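Local coordinates for protein arginine decarboxylase (PDB 3NZP) that probably catalyses the pyridoxal-phosphate-dependent decarboxylation of arginine to agmatine, a step in polyamine biosynthesis, at residues 78-90 and 105-119. Sequence-based numbering, arbitrary orientation.
Sequences GFNAVYPLKVNQY and NYGLEAGSKAELLLA. With PLP (pyridoxal-5'-phosphate), chain E.
A81, Y83 and L85 bond in alternation to G107 and E109, pairing strands 79-84 and 107-110 in parallel: G107 N to A81 O (2.9 Å, N-H...O 172°), Y83 N to G107 O (3.0 Å), E109 N to Y83 O and L85 N to E109 O. These are the first two strands of the TIM-type barrel, joined through helix 91-100.

L85, just past strand 79-84, is buried among L108, L118 and A119; its CD2 lies 4.1 Å from L118 CD1. Y83 and L108 share one sheet face, L108 CD2 meeting the ring edge 3.8 Å from Y83 CD1. At the start of the pairing, A81 CB sits over one face of the Y106 ring, a CH-pi contact 3.8 Å from the centroid. Beyond it the partly exposed N80 and N105 make the looser margin, with one bond, N80 ND2 to N105 O (3.0 Å, 148°).

The other face holds V82, P84 and E109. With CG anti to its backbone N (chi1 -175°), E109 sets OE2 3.3 Å from P84 CB, while OE1 is hydrogen-bonded to N132 ND2. P84 CG lies 3.6 Å from PLP C5A. E115 OE1 accepts from G111 N; OE2 lies beside the 85-86 backbone and Q89. The pairing thus probably helps hold P84 and the 85-87 turn, where K86, predicted to form the Schiff base but unattached here, reaches the cofactor.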
loop_
_atom_site.group_PDB
_atom_site.type_symbol
_atom_site.label_atom_id
_atom_site.label_comp_id
_atom_site.label_asym_id
_atom_site.label_seq_id
_atom_site.Cartn_x
_atom_site.Cartn_y
_atom_site.Cartn_z
ATOM N N GLY B 78 0.644 5.852 -38.457
ATOM C CA GLY B 78 1.810 6.138 -37.652
ATOM C C GLY B 78 1.705 5.547 -36.260
ATOM O O GLY B 78 0.654 5.018 -35.873
ATOM N N PHE B 79 2.801 5.648 -35.511
ATOM C CA PHE B 79 2.880 5.138 -34.148
ATOM C C PHE B 79 3.411 6.173 -33.186
ATOM O O PHE B 79 4.289 6.958 -33.527
ATOM C CB PHE B 79 3.783 3.915 -34.089
ATOM C CG PHE B 79 4.176 3.521 -32.701
ATOM C CD1 PHE B 79 5.373 3.968 -32.146
ATOM C CD2 PHE B 79 3.353 2.697 -31.946
ATOM C CE1 PHE B 79 5.745 3.594 -30.855
ATOM C CE2 PHE B 79 3.710 2.318 -30.656
ATOM C CZ PHE B 79 4.912 2.765 -30.109
ATOM N N ASN B 80 2.880 6.162 -31.971
ATOM C CA ASN B 80 3.306 7.098 -30.941
ATOM C C ASN B 80 3.145 6.496 -29.554
ATOM O O ASN B 80 2.135 5.848 -29.249
ATOM C CB ASN B 80 2.501 8.388 -31.039
ATOM C CG ASN B 80 3.384 9.614 -31.024
ATOM O OD1 ASN B 80 3.617 10.230 -32.071
ATOM N ND2 ASN B 80 3.905 9.967 -29.840
ATOM N N ALA B 81 4.152 6.729 -28.716
ATOM C CA ALA B 81 4.165 6.234 -27.340
ATOM C C ALA B 81 3.903 7.351 -26.336
ATOM O O ALA B 81 4.375 8.475 -26.497
ATOM C CB ALA B 81 5.504 5.589 -27.041
ATOM N N VAL B 82 3.144 7.038 -25.299
ATOM C CA VAL B 82 2.859 8.022 -24.276
ATOM C C VAL B 82 3.167 7.429 -22.901
ATOM O O VAL B 82 2.944 6.236 -22.667
ATOM C CB VAL B 82 1.390 8.456 -24.326
ATOM C CG1 VAL B 82 1.163 9.601 -23.362
ATOM C CG2 VAL B 82 1.033 8.889 -25.733
ATOM N N TYR B 83 3.696 8.253 -21.998
ATOM C CA TYR B 83 4.037 7.774 -20.659
ATOM C C TYR B 83 3.084 8.195 -19.557
ATOM O O TYR B 83 3.028 9.355 -19.166
ATOM C CB TYR B 83 5.437 8.208 -20.244
ATOM C CG TYR B 83 5.735 7.858 -18.795
ATOM C CD1 TYR B 83 5.829 8.848 -17.817
ATOM C CD2 TYR B 83 5.909 6.531 -18.397
ATOM C CE1 TYR B 83 6.090 8.526 -16.481
ATOM C CE2 TYR B 83 6.170 6.204 -17.062
ATOM C CZ TYR B 83 6.259 7.207 -16.114
ATOM O OH TYR B 83 6.521 6.899 -14.800
ATOM N N PRO B 84 2.328 7.238 -19.023
ATOM C CA PRO B 84 1.399 7.579 -17.957
ATOM C C PRO B 84 2.201 7.883 -16.697
ATOM O O PRO B 84 2.835 6.997 -16.111
ATOM C CB PRO B 84 0.544 6.325 -17.844
ATOM C CG PRO B 84 1.499 5.230 -18.182
ATOM C CD PRO B 84 2.286 5.796 -19.333
ATOM N N LEU B 85 2.181 9.153 -16.301
ATOM C CA LEU B 85 2.904 9.607 -15.122
ATOM C C LEU B 85 2.502 8.844 -13.870
ATOM O O LEU B 85 3.308 8.665 -12.958
ATOM C CB LEU B 85 2.679 11.098 -14.908
ATOM C CG LEU B 85 3.431 12.012 -15.871
ATOM C CD1 LEU B 85 2.785 13.390 -15.840
ATOM C CD2 LEU B 85 4.928 12.083 -15.502
ATOM N N LYS B 86 1.261 8.371 -13.841
ATOM C CA LYS B 86 0.772 7.642 -12.682
ATOM C C LYS B 86 1.636 6.454 -12.232
ATOM O O LYS B 86 1.567 6.071 -11.072
ATOM C CB LYS B 86 -0.667 7.173 -12.921
ATOM C CG LYS B 86 -0.794 5.890 -13.698
ATOM C CD LYS B 86 -1.275 4.760 -12.815
ATOM C CE LYS B 86 -2.702 4.990 -12.322
ATOM N NZ LYS B 86 -3.721 5.111 -13.417
ATOM N N VAL B 87 2.450 5.869 -13.114
ATOM C CA VAL B 87 3.274 4.724 -12.702
ATOM C C VAL B 87 4.551 5.155 -11.984
ATOM O O VAL B 87 5.228 4.332 -11.367
ATOM C CB VAL B 87 3.675 3.785 -13.904
ATOM C CG1 VAL B 87 2.505 3.592 -14.832
ATOM C CG2 VAL B 87 4.888 4.334 -14.644
ATOM N N ASN B 88 4.875 6.442 -12.081
ATOM C CA ASN B 88 6.053 6.994 -11.427
ATOM C C ASN B 88 6.190 8.461 -11.756
ATOM O O ASN B 88 6.501 8.808 -12.891
ATOM C CB ASN B 88 7.317 6.281 -11.891
ATOM C CG ASN B 88 8.514 6.676 -11.065
ATOM O OD1 ASN B 88 8.625 7.830 -10.643
ATOM N ND2 ASN B 88 9.412 5.733 -10.819
ATOM N N GLN B 89 5.973 9.333 -10.780
ATOM C CA GLN B 89 6.087 10.758 -11.067
ATOM C C GLN B 89 7.357 11.382 -10.537
ATOM O O GLN B 89 7.542 12.594 -10.640
ATOM C CB GLN B 89 4.905 11.527 -10.500
ATOM C CG GLN B 89 3.573 10.988 -10.894
ATOM C CD GLN B 89 2.904 10.278 -9.747
ATOM O OE1 GLN B 89 2.752 10.845 -8.664
ATOM N NE2 GLN B 89 2.490 9.034 -9.972
ATOM N N TYR B 90 8.234 10.568 -9.965
ATOM C CA TYR B 90 9.473 11.093 -9.415
ATOM C C TYR B 90 10.353 11.728 -10.477
ATOM O O TYR B 90 10.582 11.150 -11.537
ATOM C CB TYR B 90 10.210 9.984 -8.663
ATOM C CG TYR B 90 9.599 9.718 -7.300
ATOM C CD1 TYR B 90 10.250 10.116 -6.133
ATOM C CD2 TYR B 90 8.339 9.143 -7.179
ATOM C CE1 TYR B 90 9.658 9.952 -4.880
ATOM C CE2 TYR B 90 7.739 8.976 -5.933
ATOM C CZ TYR B 90 8.403 9.385 -4.790
ATOM O OH TYR B 90 7.794 9.247 -3.557
ATOM N N ASN B 105 9.573 11.691 -29.931
ATOM C CA ASN B 105 8.316 12.409 -29.788
ATOM C C ASN B 105 7.434 11.708 -28.756
ATOM O O ASN B 105 6.203 11.672 -28.878
ATOM C CB ASN B 105 7.590 12.481 -31.118
ATOM C CG ASN B 105 6.505 13.524 -31.111
ATOM O OD1 ASN B 105 5.409 13.304 -31.630
ATOM N ND2 ASN B 105 6.803 14.677 -30.524
ATOM N N TYR B 106 8.088 11.152 -27.738
ATOM C CA TYR B 106 7.423 10.438 -26.656
ATOM C C TYR B 106 6.589 11.436 -25.854
ATOM O O TYR B 106 7.090 12.472 -25.421
ATOM C CB TYR B 106 8.484 9.778 -25.770
ATOM C CG TYR B 106 8.048 8.501 -25.091
ATOM C CD1 TYR B 106 7.029 8.506 -24.147
ATOM C CD2 TYR B 106 8.659 7.289 -25.390
ATOM C CE1 TYR B 106 6.623 7.338 -23.513
ATOM C CE2 TYR B 106 8.264 6.109 -24.761
ATOM C CZ TYR B 106 7.244 6.139 -23.822
ATOM O OH TYR B 106 6.844 4.976 -23.183
ATOM N N GLY B 107 5.315 11.122 -25.657
ATOM C CA GLY B 107 4.435 12.021 -24.932
ATOM C C GLY B 107 4.242 11.690 -23.466
ATOM O O GLY B 107 4.915 10.817 -22.922
ATOM N N LEU B 108 3.316 12.401 -22.825
ATOM C CA LEU B 108 3.023 12.204 -21.412
ATOM C C LEU B 108 1.526 12.101 -21.190
ATOM O O LEU B 108 0.731 12.758 -21.868
ATOM C CB LEU B 108 3.574 13.363 -20.570
ATOM C CG LEU B 108 5.090 13.448 -20.354
ATOM C CD1 LEU B 108 5.450 14.706 -19.590
ATOM C CD2 LEU B 108 5.545 12.233 -19.589
ATOM N N GLU B 109 1.144 11.275 -20.228
ATOM C CA GLU B 109 -0.259 11.085 -19.907
ATOM C C GLU B 109 -0.464 11.564 -18.477
ATOM O O GLU B 109 0.387 11.347 -17.620
ATOM C CB GLU B 109 -0.611 9.599 -20.054
ATOM C CG GLU B 109 -2.073 9.257 -19.862
ATOM C CD GLU B 109 -2.442 9.066 -18.408
ATOM O OE1 GLU B 109 -3.653 9.064 -18.106
ATOM O OE2 GLU B 109 -1.531 8.911 -17.559
ATOM N N ALA B 110 -1.576 12.238 -18.220
ATOM C CA ALA B 110 -1.854 12.723 -16.877
ATOM C C ALA B 110 -3.270 12.334 -16.514
ATOM O O ALA B 110 -4.142 12.246 -17.382
ATOM C CB ALA B 110 -1.692 14.222 -16.816
ATOM N N GLY B 111 -3.499 12.098 -15.228
ATOM C CA GLY B 111 -4.821 11.708 -14.783
ATOM C C GLY B 111 -5.291 12.508 -13.586
ATOM O O GLY B 111 -6.109 12.033 -12.803
ATOM N N SER B 112 -4.775 13.723 -13.445
ATOM C CA SER B 112 -5.146 14.591 -12.341
ATOM C C SER B 112 -4.587 15.992 -12.591
ATOM O O SER B 112 -3.692 16.177 -13.423
ATOM C CB SER B 112 -4.587 14.044 -11.016
ATOM O OG SER B 112 -3.170 14.168 -10.956
ATOM N N LYS B 113 -5.114 16.971 -11.863
ATOM C CA LYS B 113 -4.660 18.345 -11.996
ATOM C C LYS B 113 -3.162 18.405 -11.733
ATOM O O LYS B 113 -2.403 19.018 -12.489
ATOM C CB LYS B 113 -5.391 19.239 -11.000
ATOM C CG LYS B 113 -6.877 19.301 -11.231
ATOM C CD LYS B 113 -7.547 20.176 -10.203
ATOM C CE LYS B 113 -9.061 20.114 -10.346
ATOM N NZ LYS B 113 -9.711 20.897 -9.261
ATOM N N ALA B 114 -2.741 17.756 -10.657
ATOM C CA ALA B 114 -1.336 17.736 -10.296
ATOM C C ALA B 114 -0.469 17.215 -11.441
ATOM O O ALA B 114 0.517 17.850 -11.814
ATOM C CB ALA B 114 -1.135 16.873 -9.058
ATOM N N GLU B 115 -0.841 16.065 -12.000
ATOM C CA GLU B 115 -0.076 15.479 -13.093
ATOM C C GLU B 115 -0.120 16.310 -14.370
ATOM O O GLU B 115 0.895 16.444 -15.061
ATOM C CB GLU B 115 -0.566 14.062 -13.397
ATOM C CG GLU B 115 -0.435 13.114 -12.232
ATOM C CD GLU B 115 -0.714 11.677 -12.612
ATOM O OE1 GLU B 115 -1.622 11.444 -13.438
ATOM O OE2 GLU B 115 -0.034 10.785 -12.074
ATOM N N LEU B 116 -1.290 16.856 -14.692
ATOM C CA LEU B 116 -1.422 17.662 -15.898
ATOM C C LEU B 116 -0.457 18.840 -15.832
ATOM O O LEU B 116 0.253 19.114 -16.798
ATOM C CB LEU B 116 -2.851 18.194 -16.059
ATOM C CG LEU B 116 -3.385 18.319 -17.492
ATOM C CD1 LEU B 116 -4.541 19.287 -17.487
ATOM C CD2 LEU B 116 -2.303 18.795 -18.448
ATOM N N LEU B 117 -0.437 19.538 -14.697
ATOM C CA LEU B 117 0.468 20.670 -14.548
ATOM C C LEU B 117 1.892 20.214 -14.803
ATOM O O LEU B 117 2.597 20.812 -15.614
ATOM C CB LEU B 117 0.377 21.297 -13.150
ATOM C CG LEU B 117 -0.468 22.567 -12.916
ATOM C CD1 LEU B 117 -0.543 23.377 -14.207
ATOM C CD2 LEU B 117 -1.872 22.208 -12.435
ATOM N N LEU B 118 2.310 19.153 -14.117
ATOM C CA LEU B 118 3.656 18.624 -14.291
ATOM C C LEU B 118 3.917 18.426 -15.781
ATOM O O LEU B 118 4.873 18.962 -16.344
ATOM C CB LEU B 118 3.790 17.272 -13.592
ATOM C CG LEU B 118 5.139 16.870 -12.977
ATOM C CD1 LEU B 118 5.280 15.373 -13.127
ATOM C CD2 LEU B 118 6.321 17.591 -13.644
ATOM N N ALA B 119 3.050 17.645 -16.411
ATOM C CA ALA B 119 3.169 17.356 -17.829
ATOM C C ALA B 119 3.327 18.635 -18.636
ATOM O O ALA B 119 4.186 18.721 -19.505
ATOM C CB ALA B 119 1.966 16.594 -18.298
HETATM N N1 PLP E . -3.310 4.194 -19.542
HETATM C C2 PLP E . -4.245 4.608 -18.681
HETATM C C2A PLP E . -5.437 5.363 -19.204
HETATM C C3 PLP E . -4.098 4.356 -17.284
HETATM O O3 PLP E . -5.053 4.785 -16.395
HETATM C C4 PLP E . -2.926 3.609 -16.835
HETATM C C4A PLP E . -2.722 3.304 -15.404
HETATM C C5 PLP E . -1.960 3.198 -17.831
HETATM C C6 PLP E . -2.210 3.510 -19.175
HETATM C C5A PLP E . -0.690 2.421 -17.454
HETATM O O4P PLP E . -0.814 1.022 -17.769
HETATM P P PLP E . 0.571 0.284 -17.358
HETATM O O1P PLP E . 0.565 -1.074 -17.931
HETATM O O2P PLP E . 1.842 1.077 -17.921
HETATM O O3P PLP E . 0.678 0.173 -15.766
#